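VirX1 (Cyanophage Syn10, PDB 6QGM) is a cyanophage halogenase that iodinates diverse substrates and belongs to the flavin-dependent tryptophan halogenase family. Local coordinates at residues V102-Q107 and K499-H504; T226-L231 and I326-G331. All coordinates share one frame; numbering follows the deposited sequence.

Contact 1. Residues V102-Q107 and K499-H504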
loop_
_atom_site.group_PDB
_atom_site.type_symbol
_atom_site.label_atom_id
_atom_site.label_comp_id
_atom_site.label_asym_id
_atom_site.label_seq_id
_atom_site.Cartn_x
_atom_site.Cartn_y
_atom_site.Cartn_z
ATOM N N VAL B 102 10.293 3.417 25.621
ATOM C CA VAL B 102 8.849 3.649 25.941
ATOM C C VAL B 102 8.650 3.825 27.457
ATOM O O VAL B 102 7.494 3.957 27.872
ATOM C CB VAL B 102 7.978 2.507 25.377
ATOM C CG1 VAL B 102 8.032 2.464 23.866
ATOM C CG2 VAL B 102 8.333 1.150 25.941
ATOM N N SER B 103 9.723 3.854 28.255
ATOM C CA SER B 103 9.687 3.740 29.745
ATOM C C SER B 103 8.716 4.746 30.381
ATOM O O SER B 103 7.989 4.315 31.304
ATOM C CB SER B 103 11.057 3.880 30.351
ATOM O OG SER B 103 11.892 2.813 29.894
ATOM N N PHE B 104 8.686 6.015 29.930
ATOM C CA PHE B 104 7.889 7.097 30.569
ATOM C C PHE B 104 6.643 7.424 29.744
ATOM O O PHE B 104 5.956 8.418 30.058
ATOM C CB PHE B 104 8.768 8.320 30.817
ATOM C CG PHE B 104 9.829 8.095 31.859
ATOM C CD1 PHE B 104 11.030 7.485 31.531
ATOM C CD2 PHE B 104 9.614 8.478 33.182
ATOM C CE1 PHE B 104 11.990 7.257 32.506
ATOM C CE2 PHE B 104 10.573 8.249 34.157
ATOM C CZ PHE B 104 11.759 7.636 33.818
ATOM N N PHE B 105 6.330 6.604 28.742
ATOM C CA PHE B 105 5.145 6.797 27.861
ATOM C C PHE B 105 3.873 6.439 28.622
ATOM O O PHE B 105 3.857 5.365 29.209
ATOM C CB PHE B 105 5.192 5.900 26.619
ATOM C CG PHE B 105 6.196 6.286 25.564
ATOM C CD1 PHE B 105 7.190 7.221 25.809
ATOM C CD2 PHE B 105 6.165 5.671 24.322
ATOM C CE1 PHE B 105 8.113 7.543 24.823
ATOM C CE2 PHE B 105 7.084 6.008 23.335
ATOM C CZ PHE B 105 8.053 6.941 23.587
ATOM N N SER B 106 2.851 7.291 28.555
ATOM C CA SER B 106 1.432 6.933 28.797
ATOM C C SER B 106 1.097 5.666 28.012
ATOM O O SER B 106 1.428 5.597 26.831
ATOM C CB SER B 106 0.513 8.056 28.416
ATOM O OG SER B 106 -0.833 7.618 28.328
ATOM N N GLN B 107 0.478 4.686 28.666
ATOM C CA GLN B 107 -0.059 3.447 28.045
ATOM C C GLN B 107 -0.928 3.837 26.845
ATOM O O GLN B 107 -0.745 3.229 25.789
ATOM C CB GLN B 107 -0.897 2.662 29.064
ATOM C CG GLN B 107 -1.205 1.239 28.632
ATOM C CD GLN B 107 -0.137 0.256 29.059
ATOM O OE1 GLN B 107 0.607 0.446 30.036
ATOM N NE2 GLN B 107 -0.082 -0.848 28.330
ATOM N N LYS B 499 6.850 15.050 36.979
ATOM C CA LYS B 499 7.671 15.029 38.224
ATOM C C LYS B 499 8.636 13.843 38.158
ATOM O O LYS B 499 9.822 14.060 38.384
ATOM C CB LYS B 499 6.751 14.967 39.458
ATOM C CG LYS B 499 7.387 14.730 40.825
ATOM C CD LYS B 499 6.559 13.809 41.728
ATOM C CE LYS B 499 7.127 13.706 43.121
ATOM N NZ LYS B 499 7.080 15.023 43.793
ATOM N N ASP B 500 8.147 12.643 37.839
ATOM C CA ASP B 500 8.953 11.392 37.814
ATOM C C ASP B 500 10.049 11.517 36.759
ATOM O O ASP B 500 11.203 11.176 37.076
ATOM C CB ASP B 500 8.103 10.147 37.555
ATOM C CG ASP B 500 7.285 9.705 38.769
ATOM O OD1 ASP B 500 7.508 10.249 39.881
ATOM O OD2 ASP B 500 6.423 8.823 38.603
ATOM N N TRP B 501 9.719 11.988 35.559
ATOM C CA TRP B 501 10.717 12.117 34.465
ATOM C C TRP B 501 11.749 13.195 34.830
ATOM O O TRP B 501 12.953 12.891 34.727
ATOM C CB TRP B 501 10.105 12.381 33.085
ATOM C CG TRP B 501 11.189 12.289 32.050
ATOM C CD1 TRP B 501 11.729 11.142 31.538
ATOM C CD2 TRP B 501 11.968 13.376 31.513
ATOM N NE1 TRP B 501 12.746 11.451 30.679
ATOM C CE2 TRP B 501 12.911 12.809 30.635
ATOM C CE3 TRP B 501 11.931 14.770 31.656
ATOM C CZ2 TRP B 501 13.812 13.586 29.914
ATOM C CZ3 TRP B 501 12.827 15.540 30.949
ATOM C CH2 TRP B 501 13.767 14.952 30.100
ATOM N N LEU B 502 11.318 14.391 35.242
ATOM C CA LEU B 502 12.241 15.498 35.609
ATOM C C LEU B 502 13.218 14.984 36.667
ATOM O O LEU B 502 14.440 15.310 36.574
ATOM C CB LEU B 502 11.452 16.713 36.103
ATOM C CG LEU B 502 10.685 17.482 35.020
ATOM C CD1 LEU B 502 9.882 18.623 35.622
ATOM C CD2 LEU B 502 11.598 17.988 33.916
ATOM N N LYS B 503 12.733 14.171 37.605
ATOM C CA LYS B 503 13.595 13.546 38.637
ATOM C C LYS B 503 14.577 12.613 37.930
ATOM O O LYS B 503 15.783 12.723 38.206
ATOM C CB LYS B 503 12.781 12.799 39.706
ATOM C CG LYS B 503 13.510 12.668 41.033
ATOM C CD LYS B 503 13.236 11.402 41.822
ATOM C CE LYS B 503 14.370 11.071 42.775
ATOM N NZ LYS B 503 13.912 10.128 43.818
ATOM N N HIS B 504 14.088 11.747 37.034
ATOM C CA HIS B 504 14.917 10.738 36.323
ATOM C C HIS B 504 16.000 11.451 35.515
ATOM O O HIS B 504 17.126 10.952 35.511
ATOM C CB HIS B 504 14.062 9.787 35.474
ATOM C CG HIS B 504 14.839 8.989 34.477
ATOM N ND1 HIS B 504 15.371 7.763 34.727
ATOM C CD2 HIS B 504 15.098 9.231 33.182
ATOM C CE1 HIS B 504 15.972 7.313 33.640
ATOM N NE2 HIS B 504 15.841 8.195 32.695
#
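The ring of Phe104 receives Trp501 over the centre of one face: Trp501 CD1 stands 3.6 Å from Phe104 CG, and the five-membered half of the indole presents its edge. With the two planes at 86° and the centroids 4.8 Å apart, this is a T-shaped (edge-to-face) pair. His504 meets the same phenyl ring differently. Phe104 CZ lies over one face of the imidazole, displaced toward its rim and 3.4 Å from His504 CG, while the planes are inclined at 46°, so the pair is oblique. Asp500 adds a minor backbone contact, its O 4.2 Å from Phe104 CE2. One phenylalanine thus meets two aromatic residues spaced three apart on a helix, and the three rings make an aromatic cluster. Trp501 sets CG anti to the backbone N (chi1 -172°), bringing its CD1 edge over the phenyl face, while His504 lies on the same side, past the CE1/CZ end. Phe104 itself is carried at the third position of a type I beta turn, Val102 to Phe105, closed by Phe105 N to Val102 O at 3.0 Å. The turn belongs to the loop between strand 91-95 and helix 113-120, and its partner is helix 494-512. Helix 129-134 joins both: Phe133 touches Phe104, Phe105 and the indole of Trp501, whose ring also meets Phe125.

Contact 2. Residues T226-L231 and I326-G331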
loop_
_atom_site.group_PDB
_atom_site.type_symbol
_atom_site.label_atom_id
_atom_site.label_comp_id
_atom_site.label_asym_id
_atom_site.label_seq_id
_atom_site.Cartn_x
_atom_site.Cartn_y
_atom_site.Cartn_z
ATOM N N THR B 226 35.473 5.159 -8.775
ATOM C CA THR B 226 36.241 6.338 -9.246
ATOM C C THR B 226 35.618 7.637 -8.702
ATOM O O THR B 226 36.078 8.716 -9.132
ATOM C CB THR B 226 36.361 6.340 -10.778
ATOM O OG1 THR B 226 35.082 6.540 -11.379
ATOM C CG2 THR B 226 36.968 5.062 -11.313
ATOM N N GLY B 227 34.646 7.559 -7.781
ATOM C CA GLY B 227 34.003 8.744 -7.178
ATOM C C GLY B 227 33.212 9.558 -8.196
ATOM O O GLY B 227 32.691 8.953 -9.148
ATOM N N PHE B 228 33.158 10.887 -8.027
ATOM C CA PHE B 228 32.317 11.819 -8.829
ATOM C C PHE B 228 32.651 11.701 -10.315
ATOM O O PHE B 228 31.715 11.819 -11.113
ATOM C CB PHE B 228 32.442 13.255 -8.324
ATOM C CG PHE B 228 31.785 13.509 -6.986
ATOM C CD1 PHE B 228 30.488 13.078 -6.712
ATOM C CD2 PHE B 228 32.466 14.222 -6.009
ATOM C CE1 PHE B 228 29.902 13.334 -5.483
ATOM C CE2 PHE B 228 31.868 14.490 -4.791
ATOM C CZ PHE B 228 30.593 14.056 -4.537
ATOM N N LYS B 229 33.910 11.449 -10.674
ATOM C CA LYS B 229 34.313 11.147 -12.075
ATOM C C LYS B 229 33.279 10.206 -12.709
ATOM O O LYS B 229 32.851 10.463 -13.854
ATOM C CB LYS B 229 35.664 10.436 -12.140
ATOM C CG LYS B 229 36.909 11.293 -12.162
ATOM C CD LYS B 229 38.091 10.382 -12.330
ATOM C CE LYS B 229 39.407 11.073 -12.607
ATOM N NZ LYS B 229 40.493 10.064 -12.672
ATOM N N SER B 230 32.907 9.141 -11.988
ATOM C CA SER B 230 32.054 8.032 -12.483
ATOM C C SER B 230 32.551 7.621 -13.867
ATOM O O SER B 230 31.748 7.649 -14.814
ATOM C CB SER B 230 30.587 8.412 -12.497
ATOM O OG SER B 230 29.784 7.268 -12.738
ATOM N N LEU B 231 33.838 7.270 -13.978
ATOM C CA LEU B 231 34.511 7.003 -15.277
ATOM C C LEU B 231 33.865 5.813 -15.992
ATOM O O LEU B 231 33.685 5.903 -17.195
ATOM C CB LEU B 231 36.001 6.766 -15.035
ATOM C CG LEU B 231 36.826 6.611 -16.304
ATOM C CD1 LEU B 231 36.827 7.928 -17.100
ATOM C CD2 LEU B 231 38.245 6.123 -15.984
ATOM N N ILE B 326 34.927 21.122 -3.781
ATOM C CA ILE B 326 34.490 19.860 -4.427
ATOM C C ILE B 326 33.210 20.170 -5.199
ATOM O O ILE B 326 32.319 20.913 -4.685
ATOM C CB ILE B 326 34.291 18.730 -3.409
ATOM C CG1 ILE B 326 35.344 18.745 -2.299
ATOM C CG2 ILE B 326 34.276 17.404 -4.148
ATOM C CD1 ILE B 326 34.803 18.347 -0.928
ATOM N N ASP B 327 33.151 19.629 -6.412
ATOM C CA ASP B 327 31.952 19.678 -7.283
ATOM C C ASP B 327 31.198 18.376 -7.001
ATOM O O ASP B 327 31.757 17.305 -7.334
ATOM C CB ASP B 327 32.412 19.885 -8.728
ATOM C CG ASP B 327 33.800 19.301 -9.001
ATOM O OD1 ASP B 327 34.194 18.326 -8.295
ATOM O OD2 ASP B 327 34.468 19.810 -9.900
ATOM N N ILE B 328 30.036 18.481 -6.343
ATOM C CA ILE B 328 29.337 17.304 -5.763
ATOM C C ILE B 328 28.249 16.890 -6.756
ATOM O O ILE B 328 27.400 17.762 -7.099
ATOM C CB ILE B 328 28.770 17.579 -4.356
ATOM C CG1 ILE B 328 27.850 18.803 -4.310
ATOM C CG2 ILE B 328 29.912 17.676 -3.359
ATOM C CD1 ILE B 328 26.799 18.723 -3.218
ATOM N N GLY B 329 28.282 15.619 -7.186
ATOM C CA GLY B 329 27.174 14.986 -7.908
ATOM C C GLY B 329 26.009 14.690 -6.977
ATOM O O GLY B 329 25.922 13.516 -6.586
ATOM N N HIS B 330 25.156 15.683 -6.674
ATOM C CA HIS B 330 24.056 15.570 -5.679
ATOM C C HIS B 330 22.826 14.930 -6.340
ATOM O O HIS B 330 21.932 15.659 -6.830
ATOM C CB HIS B 330 23.735 16.927 -5.040
ATOM C CG HIS B 330 23.139 16.813 -3.674
ATOM N ND1 HIS B 330 23.006 17.890 -2.845
ATOM C CD2 HIS B 330 22.680 15.752 -2.984
ATOM C CE1 HIS B 330 22.462 17.509 -1.709
ATOM N NE2 HIS B 330 22.257 16.202 -1.768
ATOM N N GLY B 331 22.801 13.599 -6.345
ATOM C CA GLY B 331 21.836 12.807 -7.122
ATOM C C GLY B 331 22.279 11.367 -7.224
ATOM O O GLY B 331 23.056 10.913 -6.366
#
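The loop 226-231 and segment 326-331 come closest at Phe228 and Gly329, whose CA atoms are 6.1 Å apart, and inverse gamma turns centred on Gly329 and His330 bend the chain there. Phe228 carries the whole contact from its side, laying one face of its ring along the backbone from Asp327 to Gly329. Ile328 CA sits over that face, toward the rim, 4.0 Å from the ring centroid and 22° off the normal, a CH-pi contact. On the same face Asp327 O approaches Phe228 CD2 at 3.4 Å, and Gly329 N lies 3.3 Å from Phe228 CE1. Methyl groups finish the packing: Ile326 CG2 reaches the ring edge, 3.8 Å from Phe228 CE2, and Ile328 CG2 lies 3.9 Å from Phe228 CZ. With CG anti to the carbonyl carbon (chi1 -71°), the phenyl ring extends from the loop to the facing backbone. Within the loop, Leu231 N donates to Thr226 OG1 at 3.0 Å. Phe350 meets the Phe228 ring edge-to-face, and Ile326 pairs through its backbone with Ala253 of strand 252-258. The contact joins the loop after strand 221-224, which lies between parallel neighbours in a mixed sheet consistent with a Rossmann-type core, to an edge strand (324-327) of the other mixed sheet, within the tryptophan halogenase fold.

How the contacts relate
Contacts 1 and 2 lie on opposite sides of the chain's centre, 47 Å apart between their centres and about 31 Å at their nearest atoms. In sequence the two segments of contact 2 fall between those of contact 1, which brings residues 392 apart together, against 95 for contact 2. Contact 1 is peripheral, about 30 Å from the chain centre, and ties a helix near the C-terminus to an early loop; contact 2, about 17 Å from that centre, joins a loop following one sheet to an edge strand of the other. In this apo structure the pattern Gly11, Gly13, Gly16 is consistent with a Rossmann-type nucleotide site in the sheet whose strand 221-224 leads into contact 2.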